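Local coordinates for protein oxalate biosynthetic component 1 (Burkholderia thailandensis, PDB 5IKY) that makes oxalate in quorum sensing-dependent oxalogenesis, as a bifunctional enzyme with both serine hydrolase and lyase activity, at residues Y301-L306 with A576-S581; F636-L641 with S671-V676; A717-L722 with N855-N860; R968-S973 with A1087-A1092. All coordinates share one frame; numbering follows the deposited sequence.

In the fold
The four contacts follow one another along the chain, and none encloses another. Interaction 1 joins the loop 301-306 of the beta-keto acid cleavage region to helix 562-579 of the cap domain. Interaction 2 lies wholly within that cap, with its centre about 20 Å from that of interaction 1; the two touch where Leu641 CD2 packs on Ala576 O. Interaction 3 pairs cap helix 715-734 with helix 849-860 of the C-terminal hydrolase region. Interaction 4, its centre about 30 Å from that of interaction 3, packs helix 1080-1090 on the hydrolase sheet. Interactions 1 and 3 thus tie the cap to both its neighbours, the probable lyase and hydrolase parts of the enzyme.

Interaction 1: Y301-L306 with A576-S581; sequences YGHAQL and AAHLAS
One face of the His578 ring receives the edge of His303, whose CE1 sits above the plane, displaced toward the rim, and approaches His578 NE2 to 3.5 Å. The arrangement is T-shaped (edge-to-face) but tilted: the centroids are 4.5 Å apart and the planes meet at 56°. His303 has a further aromatic neighbour in Phe603, with which it stacks, while the side chain of His578 also rests on Ala599 of helix 592-602.

The two imidazoles reach each other from backbones that stay well separated. At the C-terminal end of helix 562-579, His578 holds its CG opposite the backbone N (chi1 178°), directing the ring across to the loop. His303 stands on a type I turn from Gly302 to Gln305, closed by Gln305 N to Gly302 O at 3.1 Å. Leu306 N also bonds to Tyr301 O, completing a G1 beta bulge. Gly302 suits its place because its positive phi is easy for glycine. Arg574, one helical turn before His578, donates from NH2 to His303 O, adding a polar tie between the same loop and helix.

No hydrogen bond links the two segments. Histidine suits this partly exposed seam between the cleavage-enzyme region and the cap domain, being flat enough to pack yet polar enough for the surface. The rings meet by van der Waals and weak quadrupolar attraction, and the hydrogen bond from Arg574 to His303 O probably gives the more directional tie.

Interaction 2: F636-L641 with S671-V676; sequences FARELL and SYSVRV
Arg638 reaches from helix 629-641 to Val674 on the facing loop, where NH1 donates to Val674 O at 3.1 Å. The bond is nearly straight, with an N-H...O angle of 169°, and it meets a lone pair in the carbonyl plane. Its acceptor also lies practically in the guanidinium plane, so the flat group is used edge-on. Ser673 approaches differently: its OG lies over one guanidinium face, 3.7 Å from Arg638 NH2. A bend at chi3 (58°) in the arginine chain turns the group to present its edge to the loop.

Beyond this first shell, the strongest polar partner of Arg638 is Asp652, which forms a salt bridge with NE, so that the group is held at NE as well as at NH1. Asn635, three residues (nearly one turn) earlier on the helix, grips the loop directly: its OD1 accepts from Val674 N and, weakly, from Arg638 NH1, while its ND2 donates to Tyr672 O. A long side chain with several N-H groups suits this buried place, where it can serve Val674 O and Asp652 at once. Within the loop, Ser671 OG accepts from Ser673 N at 3.0 Å.

That last bond defines an ST turn, and the whole is a helix holding an irregular loop by side-chain to main-chain bonds within the cap domain.

Interaction 3: A717-L722 with N855-N860; sequences ATMALL and NRFALN
The carbonyl oxygen of Ala720, a residue that packs against Phe857 and Ala858, accepts a hydrogen bond from His854 ND1, a polar tie between the two helices just beside their apolar contact. The apolar part is centred on the Phe857 ring. Met719 places its CB over the middle of one face, 3.5 Å from the centroid and only 9° off the ring normal, a clear CH-pi contact. From there the methionine curls, bent at both chi2 and chi3 (-81°), so that its methyl swings back to the ring and CE comes within 3.7 Å of Phe857 CZ. The sulfur stands farther off: SD is 5.2 Å from the centroid and obliquely placed, a Met-aromatic contact secondary to the carbon packing. An unbranched, flexible side chain suits this role, since it can follow a flat surface.

These residues belong to helix 715-734 of the cap domain and helix 849-860 of the alpha/beta-hydrolase region, so the contact is an interdomain helix pair. The segments run roughly antiparallel, at 152°, and their axes approach to 7.9 Å.

Ala720 and Ala858, with their short side chains, suit the place where the helices come close. Ala720 CB touches Phe857 CB at 3.7 Å, and it lies 3.8 Å from Ala858 N. Phe535 of helix 530-541 also packs on Met719. Three residues on from Phe857, at the end of helix 849-860, Asn860 bonds through OD1 to Asp979 N and through ND2 to Gly1003 O.

Interaction 4: R968-S973 with A1087-A1092; sequences RALLVS and ARFHDA
Strand 969-976, in the interior of the mixed hydrolase sheet, meets helix 1080-1090 through Leu970, Val972 and Phe1089. Leu970 sets its CD2 methyl over the centre of the Phe1089 ring, 3.4 Å from the centroid and 10° off the normal, which makes a CH-pi contact. A trans chi1 (-179°) carries the leucine straight out from the strand, and it crosses the phenylalanine at about a right angle. Its second methyl, CD1, reaches the far end of the ring, 3.8 Å from Phe1089 CZ. Val972, two residues along and on the same side of the strand, adds a looser touch, with CG2 4.2 Å from Phe1089 CE2. The ring also packs on Val990 of the neighbouring strand 988-992, bridging two strands.

Branched aliphatic residues suit these positions, giving a buried sheet surface of methyls for one flat aromatic to lie upon. Between Leu970 and Val972, Leu971 points the other way, against Ile938 and Ala941 of helix 937-955. Helices therefore cover both sides of the strand, the alpha/beta/alpha layering characteristic of the alpha/beta-hydrolase fold.

Interaction 1: Y301-L306 with A576-S581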
loop_
_atom_site.group_PDB
_atom_site.type_symbol
_atom_site.label_atom_id
_atom_site.label_comp_id
_atom_site.label_asym_id
_atom_site.label_seq_id
_atom_site.Cartn_x
_atom_site.Cartn_y
_atom_site.Cartn_z
ATOM N N TYR A 301 -9.445 -15.600 -11.188
ATOM C CA TYR A 301 -9.705 -14.261 -11.717
ATOM C C TYR A 301 -8.482 -13.642 -12.386
ATOM O O TYR A 301 -7.344 -13.917 -12.004
ATOM C CB TYR A 301 -10.186 -13.325 -10.605
ATOM C CG TYR A 301 -11.553 -13.651 -10.043
ATOM C CD1 TYR A 301 -12.705 -13.130 -10.620
ATOM C CD2 TYR A 301 -11.690 -14.463 -8.922
ATOM C CE1 TYR A 301 -13.955 -13.417 -10.105
ATOM C CE2 TYR A 301 -12.934 -14.756 -8.398
ATOM C CZ TYR A 301 -14.064 -14.231 -8.993
ATOM O OH TYR A 301 -15.305 -14.522 -8.472
ATOM N N GLY A 302 -8.730 -12.791 -13.377
ATOM C CA GLY A 302 -7.681 -12.015 -14.013
ATOM C C GLY A 302 -6.749 -12.811 -14.906
ATOM O O GLY A 302 -6.909 -14.020 -15.078
ATOM N N HIS A 303 -5.766 -12.120 -15.479
ATOM C CA HIS A 303 -4.787 -12.753 -16.355
ATOM C C HIS A 303 -3.873 -13.690 -15.577
ATOM O O HIS A 303 -3.387 -14.683 -16.114
ATOM C CB HIS A 303 -3.951 -11.696 -17.083
ATOM C CG HIS A 303 -4.739 -10.846 -18.029
ATOM N ND1 HIS A 303 -5.390 -11.362 -19.128
ATOM C CD2 HIS A 303 -4.974 -9.512 -18.045
ATOM C CE1 HIS A 303 -5.997 -10.384 -19.778
ATOM N NE2 HIS A 303 -5.760 -9.251 -19.141
ATOM N N ALA A 304 -3.645 -13.369 -14.308
ATOM C CA ALA A 304 -2.790 -14.186 -13.456
ATOM C C ALA A 304 -3.496 -15.472 -13.036
ATOM O O ALA A 304 -2.870 -16.373 -12.473
ATOM C CB ALA A 304 -2.353 -13.397 -12.233
ATOM N N GLN A 305 -4.798 -15.543 -13.313
ATOM C CA GLN A 305 -5.615 -16.716 -13.002
ATOM C C GLN A 305 -5.525 -17.115 -11.530
ATOM O O GLN A 305 -5.312 -18.281 -11.204
ATOM C CB GLN A 305 -5.210 -17.894 -13.894
ATOM C CG GLN A 305 -5.680 -17.766 -15.335
ATOM C CD GLN A 305 -7.185 -17.931 -15.473
ATOM O OE1 GLN A 305 -7.937 -16.957 -15.419
ATOM N NE2 GLN A 305 -7.629 -19.171 -15.653
ATOM N N LEU A 306 -5.684 -16.138 -10.645
ATOM C CA LEU A 306 -5.615 -16.394 -9.213
ATOM C C LEU A 306 -7.007 -16.510 -8.608
ATOM O O LEU A 306 -7.940 -15.816 -9.015
ATOM C CB LEU A 306 -4.823 -15.290 -8.510
ATOM C CG LEU A 306 -3.365 -15.146 -8.950
ATOM C CD1 LEU A 306 -2.671 -14.032 -8.182
ATOM C CD2 LEU A 306 -2.634 -16.461 -8.767
ATOM N N ALA A 576 1.840 -13.994 -24.767
ATOM C CA ALA A 576 1.968 -13.960 -26.219
ATOM C C ALA A 576 0.621 -14.180 -26.902
ATOM O O ALA A 576 0.300 -13.515 -27.886
ATOM C CB ALA A 576 2.974 -15.002 -26.685
ATOM N N ALA A 577 -0.163 -15.114 -26.372
ATOM C CA ALA A 577 -1.473 -15.420 -26.936
ATOM C C ALA A 577 -2.432 -14.247 -26.762
ATOM O O ALA A 577 -3.215 -13.934 -27.660
ATOM C CB ALA A 577 -2.045 -16.673 -26.296
ATOM N N HIS A 578 -2.364 -13.599 -25.603
ATOM C CA HIS A 578 -3.214 -12.448 -25.324
ATOM C C HIS A 578 -2.884 -11.275 -26.243
ATOM O O HIS A 578 -3.774 -10.535 -26.660
ATOM C CB HIS A 578 -3.078 -12.019 -23.865
ATOM C CG HIS A 578 -3.884 -10.806 -23.516
ATOM N ND1 HIS A 578 -3.307 -9.599 -23.183
ATOM C CD2 HIS A 578 -5.223 -10.613 -23.452
ATOM C CE1 HIS A 578 -4.255 -8.716 -22.926
ATOM N NE2 HIS A 578 -5.427 -9.306 -23.082
ATOM N N LEU A 579 -1.601 -11.111 -26.554
ATOM C CA LEU A 579 -1.161 -10.039 -27.443
ATOM C C LEU A 579 -1.501 -10.352 -28.897
ATOM O O LEU A 579 -1.653 -9.446 -29.716
ATOM C CB LEU A 579 0.343 -9.799 -27.298
ATOM C CG LEU A 579 0.824 -9.232 -25.961
ATOM C CD1 LEU A 579 2.334 -9.047 -25.974
ATOM C CD2 LEU A 579 0.118 -7.923 -25.641
ATOM N N ALA A 580 -1.618 -11.638 -29.210
ATOM C CA ALA A 580 -1.956 -12.067 -30.562
ATOM C C ALA A 580 -3.466 -12.222 -30.729
ATOM O O ALA A 580 -3.934 -12.910 -31.638
ATOM C CB ALA A 580 -1.247 -13.368 -30.896
ATOM N N SER A 581 -4.222 -11.581 -29.843
ATOM C CA SER A 581 -5.677 -11.579 -29.925
ATOM C C SER A 581 -6.172 -10.207 -30.369
ATOM O O SER A 581 -6.373 -9.312 -29.545
ATOM C CB SER A 581 -6.295 -11.962 -28.579
#

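Interaction 2: F636-L641 with S671-V676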
loop_
_atom_site.group_PDB
_atom_site.type_symbol
_atom_site.label_atom_id
_atom_site.label_comp_id
_atom_site.label_asym_id
_atom_site.label_seq_id
_atom_site.Cartn_x
_atom_site.Cartn_y
_atom_site.Cartn_z
ATOM N N PHE A 636 9.387 -5.571 -27.705
ATOM C CA PHE A 636 9.093 -6.609 -26.726
ATOM C C PHE A 636 7.998 -7.529 -27.248
ATOM O O PHE A 636 8.101 -8.752 -27.149
ATOM C CB PHE A 636 8.672 -5.991 -25.392
ATOM C CG PHE A 636 8.282 -7.000 -24.349
ATOM C CD1 PHE A 636 9.244 -7.612 -23.564
ATOM C CD2 PHE A 636 6.951 -7.331 -24.147
ATOM C CE1 PHE A 636 8.890 -8.538 -22.603
ATOM C CE2 PHE A 636 6.589 -8.256 -23.186
ATOM C CZ PHE A 636 7.560 -8.860 -22.413
ATOM N N ALA A 637 6.954 -6.925 -27.803
ATOM C CA ALA A 637 5.854 -7.676 -28.391
ATOM C C ALA A 637 6.349 -8.508 -29.568
ATOM O O ALA A 637 6.009 -9.682 -29.694
ATOM C CB ALA A 637 4.745 -6.737 -28.830
ATOM N N ARG A 638 7.157 -7.888 -30.425
ATOM C CA ARG A 638 7.771 -8.588 -31.547
ATOM C C ARG A 638 8.649 -9.730 -31.049
ATOM O O ARG A 638 8.697 -10.803 -31.648
ATOM C CB ARG A 638 8.605 -7.624 -32.394
ATOM C CG ARG A 638 7.843 -6.414 -32.908
ATOM C CD ARG A 638 8.768 -5.456 -33.650
ATOM N NE ARG A 638 9.443 -6.098 -34.776
ATOM C CZ ARG A 638 10.760 -6.264 -34.866
ATOM N NH1 ARG A 638 11.555 -5.833 -33.896
ATOM N NH2 ARG A 638 11.284 -6.860 -35.930
ATOM N N GLU A 639 9.336 -9.484 -29.941
ATOM C CA GLU A 639 10.274 -10.445 -29.375
ATOM C C GLU A 639 9.558 -11.685 -28.845
ATOM O O GLU A 639 10.145 -12.763 -28.761
ATOM C CB GLU A 639 11.084 -9.782 -28.260
ATOM C CG GLU A 639 12.380 -10.481 -27.906
ATOM C CD GLU A 639 13.205 -9.686 -26.912
ATOM O OE1 GLU A 639 12.608 -8.957 -26.089
ATOM O OE2 GLU A 639 14.447 -9.782 -26.960
ATOM N N LEU A 640 8.286 -11.524 -28.496
ATOM C CA LEU A 640 7.504 -12.613 -27.918
ATOM C C LEU A 640 6.683 -13.373 -28.958
ATOM O O LEU A 640 6.457 -14.575 -28.820
ATOM C CB LEU A 640 6.573 -12.074 -26.828
ATOM C CG LEU A 640 7.022 -12.269 -25.377
ATOM C CD1 LEU A 640 8.397 -11.657 -25.140
ATOM C CD2 LEU A 640 5.995 -11.682 -24.419
ATOM N N LEU A 641 6.238 -12.671 -29.996
ATOM C CA LEU A 641 5.334 -13.261 -30.976
ATOM C C LEU A 641 6.069 -13.990 -32.099
ATOM O O LEU A 641 5.615 -15.034 -32.567
ATOM C CB LEU A 641 4.419 -12.184 -31.562
ATOM C CG LEU A 641 3.522 -11.462 -30.554
ATOM C CD1 LEU A 641 2.471 -10.625 -31.262
ATOM C CD2 LEU A 641 2.871 -12.452 -29.602
ATOM N N SER A 671 16.161 2.707 -38.115
ATOM C CA SER A 671 14.839 2.371 -37.601
ATOM C C SER A 671 14.870 2.059 -36.109
ATOM O O SER A 671 15.932 1.805 -35.539
ATOM C CB SER A 671 14.255 1.181 -38.361
ATOM O OG SER A 671 13.040 0.753 -37.768
ATOM N N TYR A 672 13.697 2.084 -35.483
ATOM C CA TYR A 672 13.567 1.703 -34.081
ATOM C C TYR A 672 13.244 0.218 -33.952
ATOM O O TYR A 672 13.026 -0.287 -32.854
ATOM C CB TYR A 672 12.489 2.536 -33.384
ATOM C CG TYR A 672 12.966 3.885 -32.887
ATOM C CD1 TYR A 672 14.100 4.485 -33.418
ATOM C CD2 TYR A 672 12.285 4.552 -31.877
ATOM C CE1 TYR A 672 14.538 5.716 -32.961
ATOM C CE2 TYR A 672 12.714 5.779 -31.414
ATOM C CZ TYR A 672 13.841 6.357 -31.958
ATOM O OH TYR A 672 14.268 7.581 -31.494
ATOM N N SER A 673 13.207 -0.472 -35.086
ATOM C CA SER A 673 12.992 -1.910 -35.099
ATOM C C SER A 673 14.267 -2.615 -34.645
ATOM O O SER A 673 15.368 -2.261 -35.068
ATOM C CB SER A 673 12.570 -2.386 -36.494
ATOM O OG SER A 673 12.981 -3.725 -36.717
ATOM N N VAL A 674 14.122 -3.602 -33.765
ATOM C CA VAL A 674 15.264 -4.387 -33.312
ATOM C C VAL A 674 15.475 -5.591 -34.226
ATOM O O VAL A 674 14.536 -6.343 -34.499
ATOM C CB VAL A 674 15.081 -4.868 -31.855
ATOM C CG1 VAL A 674 16.158 -5.872 -31.485
ATOM C CG2 VAL A 674 15.097 -3.688 -30.894
ATOM N N ARG A 675 16.705 -5.758 -34.704
ATOM C CA ARG A 675 17.055 -6.884 -35.562
ATOM C C ARG A 675 16.734 -8.208 -34.875
ATOM O O ARG A 675 16.792 -8.310 -33.649
ATOM C CB ARG A 675 18.535 -6.827 -35.946
ATOM N N VAL A 676 16.392 -9.214 -35.672
ATOM C CA VAL A 676 15.935 -10.496 -35.148
ATOM C C VAL A 676 17.025 -11.223 -34.358
ATOM O O VAL A 676 16.744 -11.842 -33.334
ATOM C CB VAL A 676 15.426 -11.410 -36.284
ATOM C CG1 VAL A 676 15.019 -12.774 -35.742
ATOM C CG2 VAL A 676 14.258 -10.753 -37.004
#

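Interaction 3: A717-L722 with N855-N860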
loop_
_atom_site.group_PDB
_atom_site.type_symbol
_atom_site.label_atom_id
_atom_site.label_comp_id
_atom_site.label_asym_id
_atom_site.label_seq_id
_atom_site.Cartn_x
_atom_site.Cartn_y
_atom_site.Cartn_z
ATOM N N ALA A 717 22.932 -13.369 -2.519
ATOM C CA ALA A 717 23.674 -14.382 -3.264
ATOM C C ALA A 717 22.885 -14.845 -4.484
ATOM O O ALA A 717 23.444 -15.012 -5.569
ATOM C CB ALA A 717 24.009 -15.565 -2.370
ATOM N N THR A 718 21.583 -15.047 -4.301
ATOM C CA THR A 718 20.711 -15.459 -5.393
ATOM C C THR A 718 20.689 -14.405 -6.495
ATOM O O THR A 718 20.789 -14.728 -7.679
ATOM C CB THR A 718 19.272 -15.712 -4.908
ATOM O OG1 THR A 718 19.291 -16.594 -3.781
ATOM C CG2 THR A 718 18.438 -16.330 -6.016
ATOM N N MET A 719 20.565 -13.141 -6.098
ATOM C CA MET A 719 20.528 -12.042 -7.055
ATOM C C MET A 719 21.873 -11.899 -7.761
ATOM O O MET A 719 21.929 -11.616 -8.959
ATOM C CB MET A 719 20.144 -10.734 -6.359
ATOM C CG MET A 719 18.722 -10.718 -5.810
ATOM S SD MET A 719 17.458 -10.678 -7.098
ATOM C CE MET A 719 17.433 -8.933 -7.505
ATOM N N ALA A 720 22.954 -12.110 -7.018
ATOM C CA ALA A 720 24.298 -12.044 -7.583
ATOM C C ALA A 720 24.489 -13.109 -8.659
ATOM O O ALA A 720 25.096 -12.855 -9.699
ATOM C CB ALA A 720 25.342 -12.203 -6.490
ATOM N N LEU A 721 23.960 -14.300 -8.399
ATOM C CA LEU A 721 24.068 -15.416 -9.331
ATOM C C LEU A 721 23.205 -15.196 -10.568
ATOM O O LEU A 721 23.622 -15.496 -11.687
ATOM C CB LEU A 721 23.675 -16.725 -8.644
ATOM C CG LEU A 721 24.670 -17.238 -7.602
ATOM C CD1 LEU A 721 24.098 -18.420 -6.841
ATOM C CD2 LEU A 721 25.971 -17.614 -8.282
ATOM N N LEU A 722 22.000 -14.677 -10.358
ATOM C CA LEU A 722 21.078 -14.409 -11.458
ATOM C C LEU A 722 21.645 -13.372 -12.421
ATOM O O LEU A 722 21.589 -13.549 -13.637
ATOM C CB LEU A 722 19.726 -13.940 -10.921
ATOM C CG LEU A 722 18.881 -15.009 -10.231
ATOM C CD1 LEU A 722 17.594 -14.409 -9.682
ATOM C CD2 LEU A 722 18.588 -16.141 -11.195
ATOM N N ASN A 855 28.284 -7.195 -9.083
ATOM C CA ASN A 855 29.255 -6.688 -8.122
ATOM C C ASN A 855 28.569 -6.155 -6.871
ATOM O O ASN A 855 29.006 -6.410 -5.747
ATOM C CB ASN A 855 30.107 -5.593 -8.763
ATOM C CG ASN A 855 31.109 -5.002 -7.801
ATOM O OD1 ASN A 855 30.937 -3.884 -7.315
ATOM N ND2 ASN A 855 32.164 -5.752 -7.515
ATOM N N ARG A 856 27.484 -5.421 -7.091
ATOM C CA ARG A 856 26.664 -4.866 -6.024
ATOM C C ARG A 856 26.174 -5.948 -5.062
ATOM O O ARG A 856 26.406 -5.874 -3.855
ATOM C CB ARG A 856 25.472 -4.121 -6.628
ATOM C CG ARG A 856 25.249 -2.722 -6.092
ATOM C CD ARG A 856 24.093 -2.049 -6.823
ATOM N NE ARG A 856 22.852 -2.811 -6.696
ATOM C CZ ARG A 856 21.720 -2.508 -7.323
ATOM N NH1 ARG A 856 21.665 -1.457 -8.128
ATOM N NH2 ARG A 856 20.641 -3.259 -7.149
ATOM N N PHE A 857 25.497 -6.954 -5.608
ATOM C CA PHE A 857 24.920 -8.026 -4.802
ATOM C C PHE A 857 25.979 -8.954 -4.214
ATOM O O PHE A 857 25.800 -9.494 -3.123
ATOM C CB PHE A 857 23.927 -8.840 -5.633
ATOM C CG PHE A 857 22.619 -8.140 -5.868
ATOM C CD1 PHE A 857 21.726 -7.953 -4.827
ATOM C CD2 PHE A 857 22.281 -7.672 -7.128
ATOM C CE1 PHE A 857 20.522 -7.313 -5.036
ATOM C CE2 PHE A 857 21.077 -7.028 -7.343
ATOM C CZ PHE A 857 20.195 -6.848 -6.296
ATOM N N ALA A 858 27.075 -9.144 -4.939
ATOM C CA ALA A 858 28.170 -9.971 -4.448
ATOM C C ALA A 858 28.821 -9.314 -3.236
ATOM O O ALA A 858 29.271 -9.994 -2.314
ATOM C CB ALA A 858 29.196 -10.209 -5.543
ATOM N N LEU A 859 28.864 -7.985 -3.245
ATOM C CA LEU A 859 29.396 -7.228 -2.119
ATOM C C LEU A 859 28.485 -7.391 -0.910
ATOM O O LEU A 859 28.955 -7.516 0.222
ATOM C CB LEU A 859 29.545 -5.750 -2.479
ATOM C CG LEU A 859 30.254 -4.875 -1.443
ATOM C CD1 LEU A 859 31.686 -5.343 -1.245
ATOM C CD2 LEU A 859 30.215 -3.412 -1.849
ATOM N N ASN A 860 27.179 -7.387 -1.161
ATOM C CA ASN A 860 26.188 -7.645 -0.122
ATOM C C ASN A 860 26.415 -8.983 0.571
ATOM O O ASN A 860 26.234 -9.104 1.784
ATOM C CB ASN A 860 24.775 -7.621 -0.710
ATOM C CG ASN A 860 24.220 -6.219 -0.861
ATOM O OD1 ASN A 860 24.934 -5.229 -0.705
ATOM N ND2 ASN A 860 22.934 -6.132 -1.172
#

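Interaction 4: R968-S973 with A1087-A1092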
loop_
_atom_site.group_PDB
_atom_site.type_symbol
_atom_site.label_atom_id
_atom_site.label_comp_id
_atom_site.label_asym_id
_atom_site.label_seq_id
_atom_site.Cartn_x
_atom_site.Cartn_y
_atom_site.Cartn_z
ATOM N N ARG A 968 38.933 11.056 7.920
ATOM C CA ARG A 968 39.325 12.136 7.023
ATOM C C ARG A 968 38.587 12.034 5.691
ATOM O O ARG A 968 39.017 12.600 4.685
ATOM C CB ARG A 968 40.837 12.121 6.791
ATOM C CG ARG A 968 41.659 12.342 8.050
ATOM C CD ARG A 968 41.226 13.603 8.784
ATOM N NE ARG A 968 41.254 14.782 7.923
ATOM C CZ ARG A 968 40.883 15.999 8.309
ATOM N NH1 ARG A 968 40.462 16.200 9.550
ATOM N NH2 ARG A 968 40.940 17.015 7.459
ATOM N N ALA A 969 37.475 11.306 5.694
ATOM C CA ALA A 969 36.648 11.153 4.504
ATOM C C ALA A 969 35.168 11.154 4.874
ATOM O O ALA A 969 34.797 10.784 5.988
ATOM C CB ALA A 969 37.010 9.876 3.762
ATOM N N LEU A 970 34.327 11.568 3.933
ATOM C CA LEU A 970 32.893 11.677 4.178
ATOM C C LEU A 970 32.089 11.191 2.975
ATOM O O LEU A 970 32.534 11.314 1.834
ATOM C CB LEU A 970 32.526 13.122 4.513
ATOM C CG LEU A 970 31.060 13.416 4.828
ATOM C CD1 LEU A 970 30.747 13.151 6.295
ATOM C CD2 LEU A 970 30.727 14.841 4.440
ATOM N N LEU A 971 30.904 10.644 3.231
ATOM C CA LEU A 971 30.074 10.093 2.165
ATOM C C LEU A 971 28.610 10.508 2.270
ATOM O O LEU A 971 27.975 10.334 3.310
ATOM C CB LEU A 971 30.167 8.569 2.166
ATOM C CG LEU A 971 30.739 7.915 0.911
ATOM C CD1 LEU A 971 30.835 6.417 1.121
ATOM C CD2 LEU A 971 29.875 8.239 -0.296
ATOM N N VAL A 972 28.079 11.054 1.181
ATOM C CA VAL A 972 26.655 11.347 1.089
ATOM C C VAL A 972 26.056 10.565 -0.075
ATOM O O VAL A 972 26.378 10.818 -1.237
ATOM C CB VAL A 972 26.385 12.850 0.895
ATOM C CG1 VAL A 972 24.890 13.103 0.768
ATOM C CG2 VAL A 972 26.976 13.652 2.047
ATOM N N SER A 973 25.188 9.612 0.241
ATOM C CA SER A 973 24.637 8.719 -0.771
ATOM C C SER A 973 23.149 8.962 -1.003
ATOM O O SER A 973 22.344 8.900 -0.073
ATOM C CB SER A 973 24.872 7.258 -0.369
ATOM O OG SER A 973 24.406 6.366 -1.368
ATOM N N ALA A 1087 25.604 21.973 3.527
ATOM C CA ALA A 1087 26.191 23.302 3.667
ATOM C C ALA A 1087 27.295 23.297 4.719
ATOM O O ALA A 1087 28.370 23.860 4.506
ATOM C CB ALA A 1087 25.121 24.321 4.027
ATOM N N ARG A 1088 27.024 22.657 5.852
ATOM C CA ARG A 1088 28.004 22.548 6.926
ATOM C C ARG A 1088 29.191 21.698 6.484
ATOM O O ARG A 1088 30.337 21.991 6.827
ATOM C CB ARG A 1088 27.363 21.955 8.184
ATOM N N PHE A 1089 28.904 20.647 5.722
ATOM C CA PHE A 1089 29.943 19.794 5.153
ATOM C C PHE A 1089 30.856 20.586 4.224
ATOM O O PHE A 1089 32.082 20.517 4.330
ATOM C CB PHE A 1089 29.318 18.624 4.389
ATOM C CG PHE A 1089 28.804 17.525 5.270
ATOM C CD1 PHE A 1089 29.375 17.284 6.510
ATOM C CD2 PHE A 1089 27.752 16.722 4.855
ATOM C CE1 PHE A 1089 28.905 16.265 7.319
ATOM C CE2 PHE A 1089 27.276 15.703 5.660
ATOM C CZ PHE A 1089 27.853 15.475 6.893
ATOM N N HIS A 1090 30.241 21.333 3.314
ATOM C CA HIS A 1090 30.972 22.129 2.337
ATOM C C HIS A 1090 31.797 23.218 3.017
ATOM O O HIS A 1090 33.019 23.266 2.871
ATOM C CB HIS A 1090 30.002 22.751 1.330
ATOM C CG HIS A 1090 30.675 23.396 0.161
ATOM N ND1 HIS A 1090 30.047 24.330 -0.636
ATOM C CD2 HIS A 1090 31.918 23.239 -0.352
ATOM C CE1 HIS A 1090 30.876 24.723 -1.587
ATOM N NE2 HIS A 1090 32.018 24.076 -1.437
ATOM N N ASP A 1091 31.120 24.086 3.761
ATOM C CA ASP A 1091 31.783 25.173 4.474
ATOM C C ASP A 1091 32.336 24.698 5.813
ATOM O O ASP A 1091 31.823 25.064 6.871
ATOM C CB ASP A 1091 30.819 26.343 4.691
ATOM C CG ASP A 1091 30.312 26.930 3.387
ATOM O OD1 ASP A 1091 30.364 26.227 2.357
ATOM O OD2 ASP A 1091 29.862 28.095 3.395
ATOM N N ALA A 1092 33.383 23.883 5.761
ATOM C CA ALA A 1092 33.995 23.350 6.970
ATOM C C ALA A 1092 35.515 23.431 6.903
ATOM O O ALA A 1092 36.105 23.232 5.840
ATOM C CB ALA A 1092 33.553 21.912 7.197
#